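PDB 1NSL: probable acetyltransferase from Bacillus subtilis, which probably transfers acetyl groups to protein N-termini as a GNAT-family N-acetyltransferase, perhaps acting on ribosomal proteins, and occurs as a homohexamer and a homodimer. Local coordinates for the interface of chains A and B and the interface of chains A and C. Sequence-based numbering; all coordinates share one arbitrary frame. Chains: chain A/B/C, Probable acetyltransferase.

Contact 1: the interface of chains A and B. Residues chain A 156-159; chain B 130, 154, 176.
The end of strand 152-157 of chain A, A:Lys156 and A:Ala157, and the loop residues A:Arg158 and A:Asp159 that follow meet strand 152-157 of chain B, the start of its strand 130-136 and the end of its strand 166-176. The amide of A:Lys156 donates to the carbonyl of B:Glu154 (N to O 3.2 Å), joining the two copies of the same strand directly. Farther along, A:Arg158 is held through its backbone. The amide N of A:Arg158 donates to B:Glu154 OE2 at 2.8 Å, meeting the carboxylate on the syn side, 29° out of its plane. The carbonyl O of A:Arg158 accepts from B:Arg130 NE at 3.0 Å, at the edge of the guanidinium and close to its plane. A second, side-on bond from B:Arg130 NH2 is doubtful, because NH2 is modelled too close to its neighbours. The B:Arg130 chain, bent at chi2 and chi3 (108° and 77°), brings that edge round to the loop. Within chain B, B:Arg130 NH1 donates to B:Glu154 OE1 at 3.1 Å, which probably helps orient the two groups. The methyl CB of A:Ala157 packs 3.5 Å from B:Arg130 CZ. At the other end both methyls of B:Leu176 lie against the A:Asp159 side chain, CD1 being 3.4 Å from CG. Repeated by the two-fold axis, the patch helps hold the A-B pair, possibly the dimer, together.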
ATOM      1  N   LYS A 156     -13.816  31.458 -19.455  1.00 31.08           N
ATOM      2  CA  LYS A 156     -14.499  31.229 -18.186  1.00 31.40           C
ATOM      3  C   LYS A 156     -14.978  29.800 -18.045  1.00 31.20           C
ATOM      4  O   LYS A 156     -15.254  29.115 -19.051  1.00 31.26           O
ATOM      5  CB  LYS A 156     -15.737  32.107 -18.106  1.00 30.46           C
ATOM      6  CG  LYS A 156     -15.409  33.561 -18.170  1.00 32.26           C
ATOM      7  CD  LYS A 156     -16.656  34.386 -17.852  1.00 35.72           C
ATOM      8  CE  LYS A 156     -16.405  35.881 -17.987  1.00 37.38           C
ATOM      9  NZ  LYS A 156     -16.901  36.312 -19.354  1.00 34.45           N
ATOM     10  N   ALA A 157     -15.088  29.332 -16.800  1.00 30.55           N
ATOM     11  CA  ALA A 157     -15.836  28.079 -16.589  1.00 29.59           C
ATOM     12  C   ALA A 157     -17.199  28.411 -15.969  1.00 29.12           C
ATOM     13  O   ALA A 157     -17.295  28.826 -14.815  1.00 30.12           O
ATOM     14  CB  ALA A 157     -15.073  27.075 -15.787  1.00 27.87           C
ATOM     15  N   ARG A 158     -18.252  28.284 -16.750  1.00 28.32           N
ATOM     16  CA  ARG A 158     -19.544  28.626 -16.217  1.00 27.94           C
ATOM     17  C   ARG A 158     -19.775  27.731 -15.054  1.00 27.32           C
ATOM     18  O   ARG A 158     -19.605  26.548 -15.153  1.00 26.76           O
ATOM     19  CB  ARG A 158     -20.651  28.462 -17.266  1.00 28.24           C
ATOM     20  CG  ARG A 158     -20.508  29.491 -18.388  1.00 28.25           C
ATOM     21  CD  ARG A 158     -21.511  29.444 -19.467  1.00 26.57           C
ATOM     22  NE  ARG A 158     -21.740  28.080 -19.889  1.00 26.70           N
ATOM     23  CZ  ARG A 158     -22.932  27.522 -19.916  1.00 25.03           C
ATOM     24  NH1 ARG A 158     -24.011  28.214 -19.552  1.00 18.88           N
ATOM     25  NH2 ARG A 158     -23.034  26.264 -20.298  1.00 25.74           N
ATOM     26  N   ASP A 159     -20.085  28.329 -13.919  1.00 27.38           N
ATOM     27  CA  ASP A 159     -20.410  27.582 -12.722  1.00 27.23           C
ATOM     28  C   ASP A 159     -19.259  26.793 -12.179  1.00 27.67           C
ATOM     29  O   ASP A 159     -19.515  25.814 -11.468  1.00 28.42           O
ATOM     30  CB  ASP A 159     -21.574  26.653 -12.983  1.00 26.95           C
ATOM     31  CG  ASP A 159     -22.869  27.347 -12.833  1.00 27.21           C
ATOM     32  OD1 ASP A 159     -22.902  28.585 -13.092  1.00 29.08           O
ATOM     33  OD2 ASP A 159     -23.885  26.764 -12.416  1.00 24.15           O
TER
ATOM     34  N   ARG B 130     -22.065  20.609 -13.445  1.00 26.91           N
ATOM     35  CA  ARG B 130     -21.477  20.952 -14.725  1.00 27.70           C
ATOM     36  C   ARG B 130     -20.607  19.915 -15.300  1.00 28.98           C
ATOM     37  O   ARG B 130     -19.848  19.225 -14.606  1.00 29.54           O
ATOM     38  CB  ARG B 130     -20.767  22.331 -14.817  1.00 27.05           C
ATOM     39  CG  ARG B 130     -19.419  22.541 -14.276  1.00 27.93           C
ATOM     40  CD  ARG B 130     -18.205  22.706 -15.240  1.00 32.69           C
ATOM     41  NE  ARG B 130     -18.134  24.024 -15.844  1.00 33.12           N
ATOM     42  CZ  ARG B 130     -17.258  24.458 -16.745  1.00 29.65           C
ATOM     43  NH1 ARG B 130     -16.213  23.760 -17.150  1.00 27.75           N
ATOM     44  NH2 ARG B 130     -17.456  25.659 -17.227  1.00 32.95           N
ATOM     45  N   GLU B 154     -17.044  28.066 -23.920  1.00 30.29           N
ATOM     46  CA  GLU B 154     -16.841  28.998 -22.818  1.00 30.23           C
ATOM     47  C   GLU B 154     -15.500  29.653 -22.860  1.00 30.55           C
ATOM     48  O   GLU B 154     -15.320  30.685 -22.225  1.00 31.87           O
ATOM     49  CB  GLU B 154     -17.063  28.374 -21.436  1.00 29.00           C
ATOM     50  CG  GLU B 154     -16.629  26.943 -21.277  1.00 28.21           C
ATOM     51  CD  GLU B 154     -16.626  26.522 -19.818  1.00 29.96           C
ATOM     52  OE1 GLU B 154     -15.637  25.871 -19.395  1.00 29.16           O
ATOM     53  OE2 GLU B 154     -17.591  26.882 -19.074  1.00 31.36           O
ATOM     54  N   LEU B 176     -24.646  23.178 -18.265  1.00 24.95           N
ATOM     55  CA  LEU B 176     -25.146  23.163 -16.875  1.00 25.41           C
ATOM     56  C   LEU B 176     -26.439  22.310 -16.652  1.00 26.05           C
ATOM     57  O   LEU B 176     -27.359  22.249 -17.492  1.00 26.06           O
ATOM     58  CB  LEU B 176     -25.382  24.565 -16.372  1.00 24.38           C
ATOM     59  CG  LEU B 176     -24.185  25.483 -16.316  1.00 24.01           C
ATOM     60  CD1 LEU B 176     -24.602  26.847 -15.733  1.00 17.12           C
ATOM     61  CD2 LEU B 176     -23.066  24.803 -15.512  1.00 23.16           C
TER

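Contact 2: the interface of chains A and C. Residues chain A 4-5, 13-15, 69, 71; chain C 2-4.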
ATOM      1  N   THR A   4      15.076  25.662   0.822  1.00 28.16           N
ATOM      2  CA  THR A   4      14.198  26.800   0.893  1.00 29.13           C
ATOM      3  C   THR A   4      14.232  27.567  -0.382  1.00 29.49           C
ATOM      4  O   THR A   4      15.061  27.237  -1.264  1.00 29.28           O
ATOM      5  CB  THR A   4      14.728  27.609   2.014  1.00 29.33           C
ATOM      6  OG1 THR A   4      13.756  27.535   3.055  1.00 29.69           O
ATOM      7  CG2 THR A   4      14.867  29.013   1.606  1.00 28.39           C
ATOM      8  N   CYS A   5      13.343  28.557  -0.504  1.00 28.73           N
ATOM      9  CA  CYS A   5      13.332  29.319  -1.732  1.00 28.76           C
ATOM     10  C   CYS A   5      13.217  30.758  -1.402  1.00 29.51           C
ATOM     11  O   CYS A   5      12.126  31.251  -1.187  1.00 31.45           O
ATOM     12  CB  CYS A   5      12.189  28.909  -2.649  1.00 28.08           C
ATOM     13  SG  CYS A   5      12.114  29.938  -4.155  1.00 27.34           S
ATOM     14  N   ILE A  13       9.731  30.975   0.456  1.00 30.77           N
ATOM     15  CA  ILE A  13       8.815  29.855   0.160  1.00 32.27           C
ATOM     16  C   ILE A  13       9.367  28.487   0.628  1.00 33.60           C
ATOM     17  O   ILE A  13      10.519  28.134   0.338  1.00 34.15           O
ATOM     18  CB  ILE A  13       8.540  29.672  -1.380  1.00 32.19           C
ATOM     19  CG1 ILE A  13       8.092  30.958  -2.055  1.00 31.77           C
ATOM     20  CG2 ILE A  13       7.498  28.550  -1.600  1.00 30.01           C
ATOM     21  CD1 ILE A  13       7.970  30.874  -3.582  1.00 28.77           C
ATOM     22  N   ARG A  14       8.541  27.668   1.270  1.00 34.30           N
ATOM     23  CA  ARG A  14       9.034  26.369   1.726  1.00 33.77           C
ATOM     24  C   ARG A  14       7.912  25.385   1.903  1.00 33.70           C
ATOM     25  O   ARG A  14       6.796  25.795   2.176  1.00 35.42           O
ATOM     26  CB  ARG A  14       9.787  26.512   3.048  1.00 32.56           C
ATOM     27  CG  ARG A  14       8.943  26.378   4.247  1.00 32.66           C
ATOM     28  CD  ARG A  14       9.732  26.264   5.541  1.00 29.69           C
ATOM     29  NE  ARG A  14       9.040  26.855   6.698  1.00 26.37           N
ATOM     30  CZ  ARG A  14       8.126  26.272   7.457  1.00 24.51           C
ATOM     31  NH1 ARG A  14       7.680  25.071   7.207  1.00 24.73           N
ATOM     32  NH2 ARG A  14       7.573  26.954   8.448  1.00 26.11           N
ATOM     33  N   LEU A  15       8.201  24.105   1.642  1.00 33.61           N
ATOM     34  CA  LEU A  15       7.308  22.989   1.953  1.00 31.55           C
ATOM     35  C   LEU A  15       6.866  23.145   3.387  1.00 30.47           C
ATOM     36  O   LEU A  15       7.652  23.632   4.204  1.00 28.97           O
ATOM     37  CB  LEU A  15       8.111  21.727   1.974  1.00 29.58           C
ATOM     38  CG  LEU A  15       8.025  20.758   0.876  1.00 31.19           C
ATOM     39  CD1 LEU A  15       7.781  19.515   1.608  1.00 32.57           C
ATOM     40  CD2 LEU A  15       6.929  20.936  -0.077  1.00 34.06           C
ATOM     41  N   ILE A  69       3.483  21.301  -6.145  1.00 25.82           N
ATOM     42  CA  ILE A  69       4.084  21.698  -4.950  1.00 25.89           C
ATOM     43  C   ILE A  69       2.964  22.292  -4.156  1.00 25.69           C
ATOM     44  O   ILE A  69       2.242  23.093  -4.687  1.00 28.08           O
ATOM     45  CB  ILE A  69       5.042  22.767  -5.347  1.00 25.71           C
ATOM     46  CG1 ILE A  69       6.123  22.063  -6.124  1.00 27.34           C
ATOM     47  CG2 ILE A  69       5.685  23.325  -4.163  1.00 28.18           C
ATOM     48  CD1 ILE A  69       6.908  22.923  -7.053  1.00 31.42           C
ATOM     49  N   ALA A  71       3.180  24.569  -1.142  1.00 24.84           N
ATOM     50  CA  ALA A  71       4.155  25.141  -0.210  1.00 25.07           C
ATOM     51  C   ALA A  71       3.626  26.286   0.637  1.00 25.49           C
ATOM     52  O   ALA A  71       2.708  26.996   0.252  1.00 24.56           O
ATOM     53  CB  ALA A  71       5.304  25.660  -1.005  1.00 26.21           C
TER
HETATM   54  N   MSE C   2      13.645  24.403  -6.727  1.00 30.91           N
HETATM   55  CA  MSE C   2      12.882  25.492  -6.054  1.00 30.74           C
HETATM   56  C   MSE C   2      13.533  25.634  -4.703  1.00 30.13           C
HETATM   57  O   MSE C   2      13.817  26.753  -4.256  1.00 30.44           O
HETATM   58  CB  MSE C   2      11.460  25.085  -5.709  1.00 30.70           C
HETATM   59  CG  MSE C   2      10.472  25.293  -6.729  1.00 33.48           C
HETATM   60 SE   MSE C   2       9.674  26.957  -6.383  1.00 41.80          SE
HETATM   61  CE  MSE C   2       8.908  26.592  -4.793  1.00 39.39           C
ATOM     62  N   PHE C   3      13.745  24.471  -4.069  1.00 27.61           N
ATOM     63  CA  PHE C   3      14.222  24.406  -2.707  1.00 25.99           C
ATOM     64  C   PHE C   3      15.641  23.918  -2.576  1.00 24.83           C
ATOM     65  O   PHE C   3      15.933  22.759  -2.628  1.00 23.51           O
ATOM     66  CB  PHE C   3      13.329  23.500  -1.883  1.00 24.96           C
ATOM     67  CG  PHE C   3      11.893  23.850  -1.976  1.00 23.96           C
ATOM     68  CD1 PHE C   3      10.947  22.896  -2.270  1.00 19.81           C
ATOM     69  CD2 PHE C   3      11.488  25.142  -1.758  1.00 25.34           C
ATOM     70  CE1 PHE C   3       9.675  23.229  -2.353  1.00 23.96           C
ATOM     71  CE2 PHE C   3      10.147  25.492  -1.838  1.00 25.26           C
ATOM     72  CZ  PHE C   3       9.251  24.547  -2.153  1.00 24.48           C
ATOM     73  N   THR C   4      16.519  24.839  -2.341  1.00 25.13           N
ATOM     74  CA  THR C   4      17.883  24.466  -2.129  1.00 25.63           C
ATOM     75  C   THR C   4      18.290  24.971  -0.769  1.00 25.93           C
ATOM     76  O   THR C   4      17.515  25.692  -0.092  1.00 25.46           O
ATOM     77  CB  THR C   4      18.772  25.137  -3.188  1.00 25.66           C
ATOM     78  OG1 THR C   4      18.423  26.530  -3.317  1.00 21.00           O
ATOM     79  CG2 THR C   4      18.463  24.542  -4.549  1.00 26.79           C
TER
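The phenyl ring of C:Phe3 lies between CB of its own neighbour C:Met2, a selenomethionine, over the centre of one face, 3.8 Å above the plane, and the backbone of A:Arg14 and A:Leu15 on the other. On that second face CA of A:Arg14 stands over C:Phe3 CE2 at 3.8 Å, and the A:Leu15 N lies above C:Phe3 CZ at 4.0 Å. The carbonyl carbon of A:Thr4 is at the ring edge, in plane, and the carbonyl O of A:Ile13 comes to 3.4 Å from C:Phe3 CE2, near the edge but offset towards the second face. Ahead of the tip, more distant, are A:Ile69 CG2 and A:Ala71 CB of strand 69-75. With CG beside its backbone N (chi1 -52°), C:Phe3 brings the ring back under C:Met2 while its tip reaches strands 11-15 and 69-75. The backbone is held by an antiparallel bridge between the two copies of residue 4: A:Thr4 N donates to C:Thr4 O at 2.6 Å, and C:Thr4 N returns a bond to A:Thr4 O at 3.0 Å. The site is thus a two-fold exchange of N-terminal segments between chains A and C, which probably helps build the homohexamer. C:Met2, bent at chi2 and chi3, brings its terminal methyl towards strand 11-15, where C:Met2 CE meets the branch methyl CG2 of A:Ile13 at 4.0 Å, the two side chains crossing at about a right angle.

Contact 3: the interface of chains A and B. Residues chain A 160-162; chain B 91-92, 94.
Hydrogen bonds from B:Lys94 and to B:Asn92 carry the contact with A:Gly160 and A:Tyr162, each pairing a side chain of chain B with the backbone of chain A. The side-chain amine nitrogen of B:Lys94 donates to the carbonyl of A:Gly160, with NZ 2.9 Å from O, in the carbonyl plane and on a lone pair. The lysine chain is extended beyond CG, which delivers its tip to this oxygen. The amide of A:Tyr162 donates to the side-chain carbonyl of B:Asn92 (N to OD1 3.0 Å), tilted 28° from the plane of that carbonyl. In B:Asn92, chi1 (-66°) places the amide group beside the backbone N, and chi2 (-51°) turns OD1 to the A:Tyr162 N-H.

Van der Waals packing fills in around the bonds. CD2 of A:Leu161 comes to 3.4 Å from B:Asn92 OD1, the two side chains crossing obliquely. A:Tyr162 contributes its CB rather than the phenol tip, lying 3.5 Å from the carbonyl O of B:Val91 and 4.0 Å from CA of B:Asn92.

In the fold, the chain A side is the short strand 160-163, just ahead of strand 166-176, while the chain B side is the loop between strands 88-89 and 94-101 and the first residue of the latter.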
ATOM      1  N   GLY A 160     -18.021  27.222 -12.495  1.00 26.69           N
ATOM      2  CA  GLY A 160     -16.800  26.565 -12.085  1.00 25.96           C
ATOM      3  C   GLY A 160     -16.546  26.321 -10.611  1.00 27.00           C
ATOM      4  O   GLY A 160     -15.840  25.375 -10.230  1.00 26.10           O
ATOM      5  N   LEU A 161     -17.143  27.152  -9.769  1.00 27.35           N
ATOM      6  CA  LEU A 161     -16.807  27.116  -8.360  1.00 29.40           C
ATOM      7  C   LEU A 161     -18.072  26.832  -7.587  1.00 29.94           C
ATOM      8  O   LEU A 161     -19.130  27.165  -8.054  1.00 31.30           O
ATOM      9  CB  LEU A 161     -16.308  28.488  -7.972  1.00 29.39           C
ATOM     10  CG  LEU A 161     -15.150  28.643  -7.004  1.00 33.15           C
ATOM     11  CD1 LEU A 161     -15.101  30.085  -6.411  1.00 33.87           C
ATOM     12  CD2 LEU A 161     -15.199  27.648  -5.894  1.00 34.14           C
ATOM     13  N   TYR A 162     -18.004  26.192  -6.432  1.00 30.35           N
ATOM     14  CA  TYR A 162     -19.207  26.069  -5.626  1.00 31.04           C
ATOM     15  C   TYR A 162     -18.790  26.503  -4.224  1.00 31.29           C
ATOM     16  O   TYR A 162     -18.265  25.716  -3.482  1.00 31.57           O
ATOM     17  CB  TYR A 162     -19.738  24.641  -5.647  1.00 31.06           C
ATOM     18  CG  TYR A 162     -21.160  24.491  -5.166  1.00 32.01           C
ATOM     19  CD1 TYR A 162     -22.239  24.852  -5.974  1.00 32.90           C
ATOM     20  CD2 TYR A 162     -21.437  23.972  -3.904  1.00 33.53           C
ATOM     21  CE1 TYR A 162     -23.559  24.708  -5.527  1.00 31.49           C
ATOM     22  CE2 TYR A 162     -22.761  23.817  -3.446  1.00 32.20           C
ATOM     23  CZ  TYR A 162     -23.812  24.187  -4.255  1.00 31.99           C
ATOM     24  OH  TYR A 162     -25.107  24.030  -3.774  1.00 31.90           O
TER
ATOM     25  N   VAL B  91     -16.659  18.503  -4.758  1.00 31.88           N
ATOM     26  CA  VAL B  91     -16.853  19.789  -4.110  1.00 30.53           C
ATOM     27  C   VAL B  91     -17.352  20.816  -5.125  1.00 30.02           C
ATOM     28  O   VAL B  91     -18.299  21.545  -4.854  1.00 30.13           O
ATOM     29  CB  VAL B  91     -15.509  20.301  -3.614  1.00 31.00           C
ATOM     30  CG1 VAL B  91     -15.602  21.711  -3.026  1.00 29.70           C
ATOM     31  CG2 VAL B  91     -14.886  19.278  -2.659  1.00 31.12           C
ATOM     32  N   ASN B  92     -16.732  20.904  -6.299  1.00 28.76           N
ATOM     33  CA  ASN B  92     -17.207  21.933  -7.214  1.00 28.22           C
ATOM     34  C   ASN B  92     -18.245  21.377  -8.098  1.00 27.73           C
ATOM     35  O   ASN B  92     -18.665  22.036  -8.988  1.00 26.89           O
ATOM     36  CB  ASN B  92     -16.132  22.690  -8.018  1.00 27.67           C
ATOM     37  CG  ASN B  92     -15.242  23.528  -7.141  1.00 28.68           C
ATOM     38  OD1 ASN B  92     -15.716  24.330  -6.317  1.00 28.97           O
ATOM     39  ND2 ASN B  92     -13.934  23.293  -7.248  1.00 29.23           N
ATOM     40  N   LYS B  94     -18.412  19.137 -10.539  1.00 26.83           N
ATOM     41  CA  LYS B  94     -18.236  19.149 -12.001  1.00 27.16           C
ATOM     42  C   LYS B  94     -17.307  18.060 -12.435  1.00 26.61           C
ATOM     43  O   LYS B  94     -16.557  17.554 -11.643  1.00 26.45           O
ATOM     44  CB  LYS B  94     -17.705  20.514 -12.467  1.00 26.03           C
ATOM     45  CG  LYS B  94     -16.370  20.902 -11.786  1.00 25.67           C
ATOM     46  CD  LYS B  94     -15.902  22.288 -12.104  1.00 21.83           C
ATOM     47  CE  LYS B  94     -14.453  22.381 -11.710  1.00 21.20           C
ATOM     48  NZ  LYS B  94     -14.033  23.756 -11.899  1.00 22.02           N
TER

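Contact 1 and contact 3 are neighbouring patches of the same A-B interface, the centres of their C-alpha atoms about 9 Å apart. Their chain A segments are consecutive, residues 156-159 running straight into 160-162, so one stretch of chain engages adjoining regions of chain B that are far apart in sequence. Contact 2 belongs to the A-C interface and lies, between C-alpha centres, about 34 Å from contact 1 and about 29 Å from contact 3, sharing no residues with them. Chain A thus uses distinct surfaces for its two partners, each with two-fold symmetry, and alternating such interfaces could link the six subunits of the deposited assembly, in keeping with the homohexamer.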